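Local coordinates for protein response regulator FixJ (Bradyrhizobium japonicum, PDB 5XSO) that acts as the response regulator that, once activated by the sensor FixL, induces expression of the nitrogen-fixation regulatory genes nifA and fixK, at residues A[29-34]-A[39-44]; A[35-40]-A[121-126]. All blocks are in the same frame, centred on the assembly; numbering follows the deposited sequence.

Contact 1. Residues A[29-34]-A[39-44]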
ATOM      1  N   SER A  29      20.993   0.034 -18.668  1.00 19.78           N
ATOM      2  CA  SER A  29      20.985  -1.431 -18.641  1.00 19.15           C
ATOM      3  C   SER A  29      19.622  -1.988 -18.220  1.00 18.03           C
ATOM      4  O   SER A  29      19.134  -2.973 -18.801  1.00 18.33           O
ATOM      5  CB  SER A  29      22.065  -1.914 -17.634  1.00 28.08           C
ATOM      6  OG  SER A  29      22.054  -3.324 -17.526  1.00 26.86           O
ATOM      7  N   LEU A  30      19.011  -1.402 -17.179  1.00 17.26           N
ATOM      8  CA  LEU A  30      17.643  -1.766 -16.811  1.00 16.50           C
ATOM      9  C   LEU A  30      16.664  -1.456 -17.930  1.00 17.11           C
ATOM     10  O   LEU A  30      15.755  -2.250 -18.195  1.00 17.22           O
ATOM     11  CB  LEU A  30      17.216  -1.033 -15.544  1.00 15.97           C
ATOM     12  CG  LEU A  30      18.082  -1.527 -14.380  1.00 23.41           C
ATOM     13  CD1 LEU A  30      17.697  -0.725 -13.155  1.00 28.80           C
ATOM     14  CD2 LEU A  30      17.853  -2.994 -14.144  1.00 21.71           C
ATOM     15  N   ASN A  31      16.772  -0.258 -18.512  1.00 18.09           N
ATOM     16  CA  ASN A  31      15.869   0.135 -19.602  1.00 19.04           C
ATOM     17  C   ASN A  31      15.869  -0.982 -20.646  1.00 19.33           C
ATOM     18  O   ASN A  31      14.814  -1.484 -21.066  1.00 21.33           O
ATOM     19  CB  ASN A  31      16.340   1.485 -20.184  1.00 20.49           C
ATOM     20  CG  ASN A  31      15.194   2.363 -20.783  1.00 23.02           C
ATOM     21  OD1 ASN A  31      14.029   1.988 -20.774  1.00 25.27           O
ATOM     22  ND2 ASN A  31      15.561   3.534 -21.343  1.00 23.29           N
ATOM     23  N   PHE A  32      17.059  -1.401 -21.048  1.00 19.73           N
ATOM     24  CA  PHE A  32      17.155  -2.370 -22.136  1.00 20.48           C
ATOM     25  C   PHE A  32      16.590  -3.734 -21.727  1.00 19.65           C
ATOM     26  O   PHE A  32      15.747  -4.313 -22.446  1.00 20.14           O
ATOM     27  CB  PHE A  32      18.602  -2.488 -22.614  1.00 24.16           C
ATOM     28  CG  PHE A  32      18.721  -3.177 -23.944  1.00 25.48           C
ATOM     29  CD1 PHE A  32      19.031  -4.543 -24.001  1.00 24.80           C
ATOM     30  CD2 PHE A  32      18.447  -2.471 -25.138  1.00 24.31           C
ATOM     31  CE1 PHE A  32      19.120  -5.195 -25.285  1.00 31.07           C
ATOM     32  CE2 PHE A  32      18.510  -3.123 -26.433  1.00 25.91           C
ATOM     33  CZ  PHE A  32      18.858  -4.477 -26.475  1.00 32.95           C
ATOM     34  N   LEU A  33      17.050  -4.280 -20.605  1.00 18.69           N
ATOM     35  CA  LEU A  33      16.634  -5.634 -20.239  1.00 18.32           C
ATOM     36  C   LEU A  33      15.142  -5.731 -19.900  1.00 17.78           C
ATOM     37  O   LEU A  33      14.543  -6.801 -20.052  1.00 18.02           O
ATOM     38  CB  LEU A  33      17.466  -6.146 -19.044  1.00 17.69           C
ATOM     39  CG  LEU A  33      17.152  -5.698 -17.614  1.00 16.55           C
ATOM     40  CD1 LEU A  33      16.037  -6.534 -16.910  1.00 16.76           C
ATOM     41  CD2 LEU A  33      18.461  -5.751 -16.695  1.00 16.41           C
ATOM     42  N   LEU A  34      14.546  -4.686 -19.320  1.00 17.23           N
ATOM     43  CA  LEU A  34      13.129  -4.786 -19.000  1.00 17.15           C
ATOM     44  C   LEU A  34      12.295  -4.771 -20.286  1.00 18.36           C
ATOM     45  O   LEU A  34      11.263  -5.453 -20.385  1.00 18.83           O
ATOM     46  CB  LEU A  34      12.751  -3.626 -18.083  1.00 16.92           C
ATOM     47  CG  LEU A  34      13.442  -3.724 -16.690  1.00 15.93           C
ATOM     48  CD1 LEU A  34      13.195  -2.395 -15.930  1.00 16.14           C
ATOM     49  CD2 LEU A  34      12.885  -4.892 -15.935  1.00 15.59           C
ATOM     50  N   PHE A  39       8.225  -5.556 -20.404  1.00 20.66           N
ATOM     51  CA  PHE A  39       7.674  -4.572 -19.472  1.00 20.55           C
ATOM     52  C   PHE A  39       7.696  -3.161 -20.053  1.00 21.28           C
ATOM     53  O   PHE A  39       8.600  -2.820 -20.806  1.00 21.25           O
ATOM     54  CB  PHE A  39       8.523  -4.573 -18.189  1.00 19.14           C
ATOM     55  CG  PHE A  39       8.415  -5.838 -17.434  1.00 19.07           C
ATOM     56  CD1 PHE A  39       9.412  -6.789 -17.523  1.00 20.42           C
ATOM     57  CD2 PHE A  39       7.286  -6.094 -16.632  1.00 19.24           C
ATOM     58  CE1 PHE A  39       9.330  -7.962 -16.855  1.00 26.76           C
ATOM     59  CE2 PHE A  39       7.198  -7.273 -15.927  1.00 19.28           C
ATOM     60  CZ  PHE A  39       8.208  -8.213 -16.017  1.00 22.91           C
ATOM     61  N   GLY A  40       6.781  -2.313 -19.606  1.00 22.11           N
ATOM     62  CA  GLY A  40       6.937  -0.873 -19.789  1.00 22.88           C
ATOM     63  C   GLY A  40       7.793  -0.246 -18.683  1.00 21.91           C
ATOM     64  O   GLY A  40       7.831  -0.741 -17.551  1.00 20.98           O
ATOM     65  N   VAL A  41       8.477   0.858 -19.004  1.00 22.40           N
ATOM     66  CA  VAL A  41       9.482   1.453 -18.104  1.00 21.69           C
ATOM     67  C   VAL A  41       9.377   2.979 -18.090  1.00 30.53           C
ATOM     68  O   VAL A  41       9.207   3.621 -19.135  1.00 24.71           O
ATOM     69  CB  VAL A  41      10.916   1.041 -18.491  1.00 20.61           C
ATOM     70  CG1 VAL A  41      11.907   1.467 -17.403  1.00 19.89           C
ATOM     71  CG2 VAL A  41      11.041  -0.494 -18.686  1.00 19.49           C
ATOM     72  N   THR A  42       9.464   3.566 -16.894  1.00 23.41           N
ATOM     73  CA  THR A  42       9.634   5.010 -16.705  1.00 25.06           C
ATOM     74  C   THR A  42      10.811   5.196 -15.760  1.00 24.19           C
ATOM     75  O   THR A  42      10.915   4.475 -14.769  1.00 22.91           O
ATOM     76  CB  THR A  42       8.386   5.668 -16.103  1.00 26.81           C
ATOM     77  OG1 THR A  42       7.259   5.455 -16.961  1.00 27.79           O
ATOM     78  CG2 THR A  42       8.591   7.195 -15.944  1.00 32.84           C
ATOM     79  N   LEU A  43      11.720   6.122 -16.058  1.00 25.05           N
ATOM     80  CA  LEU A  43      12.973   6.165 -15.300  1.00 24.23           C
ATOM     81  C   LEU A  43      13.103   7.499 -14.589  1.00 26.11           C
ATOM     82  O   LEU A  43      12.664   8.529 -15.110  1.00 28.22           O
ATOM     83  CB  LEU A  43      14.183   5.956 -16.226  1.00 23.70           C
ATOM     84  CG  LEU A  43      14.084   4.545 -16.826  1.00 22.05           C
ATOM     85  CD1 LEU A  43      13.467   4.618 -18.210  1.00 23.02           C
ATOM     86  CD2 LEU A  43      15.413   3.736 -16.822  1.00 22.77           C
ATOM     87  N   PHE A  44      13.728   7.479 -13.419  1.00 25.62           N
ATOM     88  CA  PHE A  44      13.984   8.702 -12.671  1.00 32.28           C
ATOM     89  C   PHE A  44      15.446   8.719 -12.237  1.00 27.05           C
ATOM     90  O   PHE A  44      15.974   7.692 -11.776  1.00 25.10           O
ATOM     91  CB  PHE A  44      13.050   8.784 -11.452  1.00 28.23           C
ATOM     92  CG  PHE A  44      11.601   8.739 -11.806  1.00 28.99           C
ATOM     93  CD1 PHE A  44      10.903   9.912 -12.021  1.00 31.72           C
ATOM     94  CD2 PHE A  44      10.944   7.519 -11.943  1.00 27.26           C
ATOM     95  CE1 PHE A  44       9.549   9.885 -12.344  1.00 35.46           C
ATOM     96  CE2 PHE A  44       9.607   7.479 -12.261  1.00 28.20           C
ATOM     97  CZ  PHE A  44       8.903   8.657 -12.464  1.00 31.51           C
TER
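The backbone carbonyl of Leu34 accepts a hydrogen bond from the amide of Phe39, with 3.0 Å between Leu34 O and Phe39 N. The bond is fairly straight at the hydrogen (158°), although the donor sits 31° off the plane of the carbonyl. It reaches back five residues and is the longer-range of the two bonds that make the Schellman turn around Gly38. The same oxygen lies at the edge of the Phe39 ring, 3.7 Å from CD1. Next along the strand, Val41 points at the helix and lays CG2 across Leu34, 3.6 Å from its CB, the two side chains meeting at about a right angle. These residues close the second half of a beta-alpha-beta unit in the CheY-like receiver domain: helix 24-36 runs antiparallel here to strand 40-44, an outermost strand of the parallel sheet, with the axes of the two short segments 8.6 Å apart. Toward the helix start, Asn31 extends its amide against Val41 and Leu43, CG being anti to the backbone N (chi1 -151°). Its OD1 rests 3.7 Å from Leu43 CD1, while ND2 is hydrogen-bonded to a glycerol, probably from the crystallisation liquor. Leu34 also packs on Ile17 of strand 16-20.

Contact 2. Residues A[35-40]-A[121-126]; sequences DSAGFG and RLTAMI
Ala37 and Thr123 meet through their methyl groups, Ala37 CB lying 3.6 Å from Thr123 CG2. That same threonine methyl also touches CE1 of Phe39 (4.0 Å) and so covers the alanine and the ring together. One helical turn further on, Ile126 presents its CG2 branch to the far end of the ring, 3.7 Å from CE2 and 3.8 Å from CZ. Both methyls come to the ring obliquely, and the phenylalanine and isoleucine side chains run past each other in opposite directions. With chi1 of Thr123 at 52°, CG2 is anti to the carbonyl carbon and available to both partners, while OG1 stays over its own helix and makes weak hydrogen bonds to the carbonyls of Asp119 and Asp120. Gly38, the first residue to leave helical angles, closes a Schellman motif at the end of the helix, its positive phi (96°) turning the chain so that Ala37 and Phe39 both point at helix 119-138. Lys14 NZ holds the carbonyl of Ala37, and Ile17 of strand 16-20 touches both Phe39 and Ile126. The contact thus joins the turn that follows the first helix of the receiver domain to its last helix, and both helices flank the same face of the sheet. Carbon meets carbon throughout, so the fit depends on shape and burial of apolar surface, with the threonine hydroxyl turned to its own backbone.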
ATOM      1  N   ASP A  35      12.733  -3.984 -21.268  1.00 19.10           N
ATOM      2  CA  ASP A  35      12.016  -3.968 -22.540  1.00 20.49           C
ATOM      3  C   ASP A  35      12.066  -5.337 -23.200  1.00 20.98           C
ATOM      4  O   ASP A  35      11.057  -5.809 -23.745  1.00 21.96           O
ATOM      5  CB  ASP A  35      12.604  -2.927 -23.481  1.00 21.45           C
ATOM      6  CG  ASP A  35      11.797  -2.852 -24.786  1.00 23.16           C
ATOM      7  OD1 ASP A  35      10.608  -2.518 -24.730  1.00 23.74           O
ATOM      8  OD2 ASP A  35      12.352  -3.244 -25.811  1.00 24.04           O
ATOM      9  N   SER A  36      13.245  -5.989 -23.171  1.00 20.64           N
ATOM     10  CA  SER A  36      13.356  -7.321 -23.765  1.00 21.50           C
ATOM     11  C   SER A  36      12.429  -8.318 -23.099  1.00 21.29           C
ATOM     12  O   SER A  36      11.975  -9.266 -23.750  1.00 23.65           O
ATOM     13  CB  SER A  36      14.788  -7.865 -23.737  1.00 24.22           C
ATOM     14  OG  SER A  36      15.715  -6.913 -24.250  1.00 33.31           O
ATOM     15  N   ALA A  37      12.153  -8.130 -21.822  1.00 20.08           N
ATOM     16  CA  ALA A  37      11.227  -9.007 -21.144  1.00 22.38           C
ATOM     17  C   ALA A  37       9.768  -8.606 -21.356  1.00 25.30           C
ATOM     18  O   ALA A  37       8.875  -9.310 -20.873  1.00 24.86           O
ATOM     19  CB  ALA A  37      11.580  -9.051 -19.649  1.00 20.76           C
ATOM     20  N   GLY A  38       9.492  -7.487 -22.005  1.00 21.30           N
ATOM     21  CA  GLY A  38       8.121  -7.117 -22.296  1.00 22.38           C
ATOM     22  C   GLY A  38       7.467  -6.168 -21.308  1.00 23.39           C
ATOM     23  O   GLY A  38       6.250  -5.952 -21.403  1.00 23.02           O
ATOM     24  N   PHE A  39       8.225  -5.556 -20.404  1.00 20.66           N
ATOM     25  CA  PHE A  39       7.674  -4.572 -19.472  1.00 20.55           C
ATOM     26  C   PHE A  39       7.696  -3.161 -20.053  1.00 21.28           C
ATOM     27  O   PHE A  39       8.600  -2.820 -20.806  1.00 21.25           O
ATOM     28  CB  PHE A  39       8.523  -4.573 -18.189  1.00 19.14           C
ATOM     29  CG  PHE A  39       8.415  -5.838 -17.434  1.00 19.07           C
ATOM     30  CD1 PHE A  39       9.412  -6.789 -17.523  1.00 20.42           C
ATOM     31  CD2 PHE A  39       7.286  -6.094 -16.632  1.00 19.24           C
ATOM     32  CE1 PHE A  39       9.330  -7.962 -16.855  1.00 26.76           C
ATOM     33  CE2 PHE A  39       7.198  -7.273 -15.927  1.00 19.28           C
ATOM     34  CZ  PHE A  39       8.208  -8.213 -16.017  1.00 22.91           C
ATOM     35  N   GLY A  40       6.781  -2.313 -19.606  1.00 22.11           N
ATOM     36  CA  GLY A  40       6.937  -0.873 -19.789  1.00 22.88           C
ATOM     37  C   GLY A  40       7.793  -0.246 -18.683  1.00 21.91           C
ATOM     38  O   GLY A  40       7.831  -0.741 -17.551  1.00 20.98           O
ATOM     39  N   ARG A 121      16.904 -12.908 -12.963  1.00 27.71           N
ATOM     40  CA  ARG A 121      16.565 -12.863 -11.551  1.00 28.98           C
ATOM     41  C   ARG A 121      15.704 -11.642 -11.242  1.00 17.27           C
ATOM     42  O   ARG A 121      14.744 -11.736 -10.455  1.00 18.88           O
ATOM     43  CB  ARG A 121      17.841 -12.853 -10.705  1.00 26.43           C
ATOM     44  CG  ARG A 121      17.582 -12.785  -9.219  1.00 25.43           C
ATOM     45  CD  ARG A 121      17.616 -14.107  -8.606  1.00 39.08           C
ATOM     46  NE  ARG A 121      17.940 -14.018  -7.182  1.00 54.21           N
ATOM     47  CZ  ARG A 121      17.030 -13.978  -6.212  1.00 60.27           C
ATOM     48  NH1 ARG A 121      15.739 -14.009  -6.524  1.00 54.93           N
ATOM     49  NH2 ARG A 121      17.407 -13.907  -4.934  1.00 60.54           N
ATOM     50  N   LEU A 122      16.033 -10.491 -11.841  1.00 17.42           N
ATOM     51  CA  LEU A 122      15.198  -9.303 -11.651  1.00 15.66           C
ATOM     52  C   LEU A 122      13.811  -9.527 -12.240  1.00 18.85           C
ATOM     53  O   LEU A 122      12.801  -9.238 -11.594  1.00 15.92           O
ATOM     54  CB  LEU A 122      15.832  -8.078 -12.312  1.00 16.22           C
ATOM     55  CG  LEU A 122      15.050  -6.768 -12.181  1.00 15.96           C
ATOM     56  CD1 LEU A 122      14.644  -6.467 -10.699  1.00 14.28           C
ATOM     57  CD2 LEU A 122      15.893  -5.642 -12.840  1.00 14.34           C
ATOM     58  N   THR A 123      13.734 -10.036 -13.479  1.00 18.25           N
ATOM     59  CA  THR A 123      12.410 -10.054 -14.101  1.00 18.68           C
ATOM     60  C   THR A 123      11.506 -11.076 -13.410  1.00 20.17           C
ATOM     61  O   THR A 123      10.318 -10.805 -13.193  1.00 21.99           O
ATOM     62  CB  THR A 123      12.501 -10.295 -15.617  1.00 22.13           C
ATOM     63  OG1 THR A 123      13.287 -11.449 -15.874  1.00 24.52           O
ATOM     64  CG2 THR A 123      13.115  -9.077 -16.365  1.00 20.30           C
ATOM     65  N   ALA A 124      12.061 -12.206 -12.953  1.00 19.26           N
ATOM     66  CA  ALA A 124      11.275 -13.137 -12.144  1.00 24.81           C
ATOM     67  C   ALA A 124      10.817 -12.506 -10.834  1.00 23.06           C
ATOM     68  O   ALA A 124       9.717 -12.790 -10.339  1.00 21.21           O
ATOM     69  CB  ALA A 124      12.087 -14.395 -11.830  1.00 28.49           C
ATOM     70  N   MET A 125      11.677 -11.708 -10.206  1.00 18.76           N
ATOM     71  CA  MET A 125      11.279 -11.077  -8.959  1.00 17.56           C
ATOM     72  C   MET A 125      10.182 -10.061  -9.206  1.00 16.95           C
ATOM     73  O   MET A 125       9.275  -9.907  -8.378  1.00 19.02           O
ATOM     74  CB  MET A 125      12.502 -10.427  -8.305  1.00 17.54           C
ATOM     75  CG  MET A 125      12.270  -9.760  -6.952  1.00 17.72           C
ATOM     76  SD  MET A 125      13.884  -9.130  -6.348  1.00 25.55           S
ATOM     77  CE  MET A 125      14.705 -10.650  -5.934  1.00 23.94           C
ATOM     78  N   ILE A 126      10.277  -9.325 -10.316  1.00 16.48           N
ATOM     79  CA  ILE A 126       9.251  -8.350 -10.639  1.00 17.28           C
ATOM     80  C   ILE A 126       7.931  -9.057 -10.877  1.00 20.80           C
ATOM     81  O   ILE A 126       6.877  -8.596 -10.430  1.00 18.91           O
ATOM     82  CB  ILE A 126       9.662  -7.527 -11.880  1.00 16.42           C
ATOM     83  CG1 ILE A 126      10.803  -6.559 -11.523  1.00 15.59           C
ATOM     84  CG2 ILE A 126       8.408  -6.777 -12.488  1.00 17.31           C
ATOM     85  CD1 ILE A 126      11.510  -5.948 -12.832  1.00 15.29           C
TER

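Contacts 1 and 2 lie side by side at one edge of the receiver domain, their centres 9 Å apart, and both draw on helix 24-36 and on Phe39 just beyond it. Along the chain, 29-34 runs directly into 35-40, which overlaps the start of 39-44, whereas 121-126 follows some 80 residues later. Contact 1 is therefore local, tying a helix to the strand after it, and contact 2 brings together distant parts of the sequence. They also touch directly: Leu34 CD2 lies 3.6 Å from Ile126 CD1, and Leu30 packs on Leu122. The leucines of helix 24-36 and the residues of helix 119-138 thus pack together on one side of the sheet, linking the two contacts.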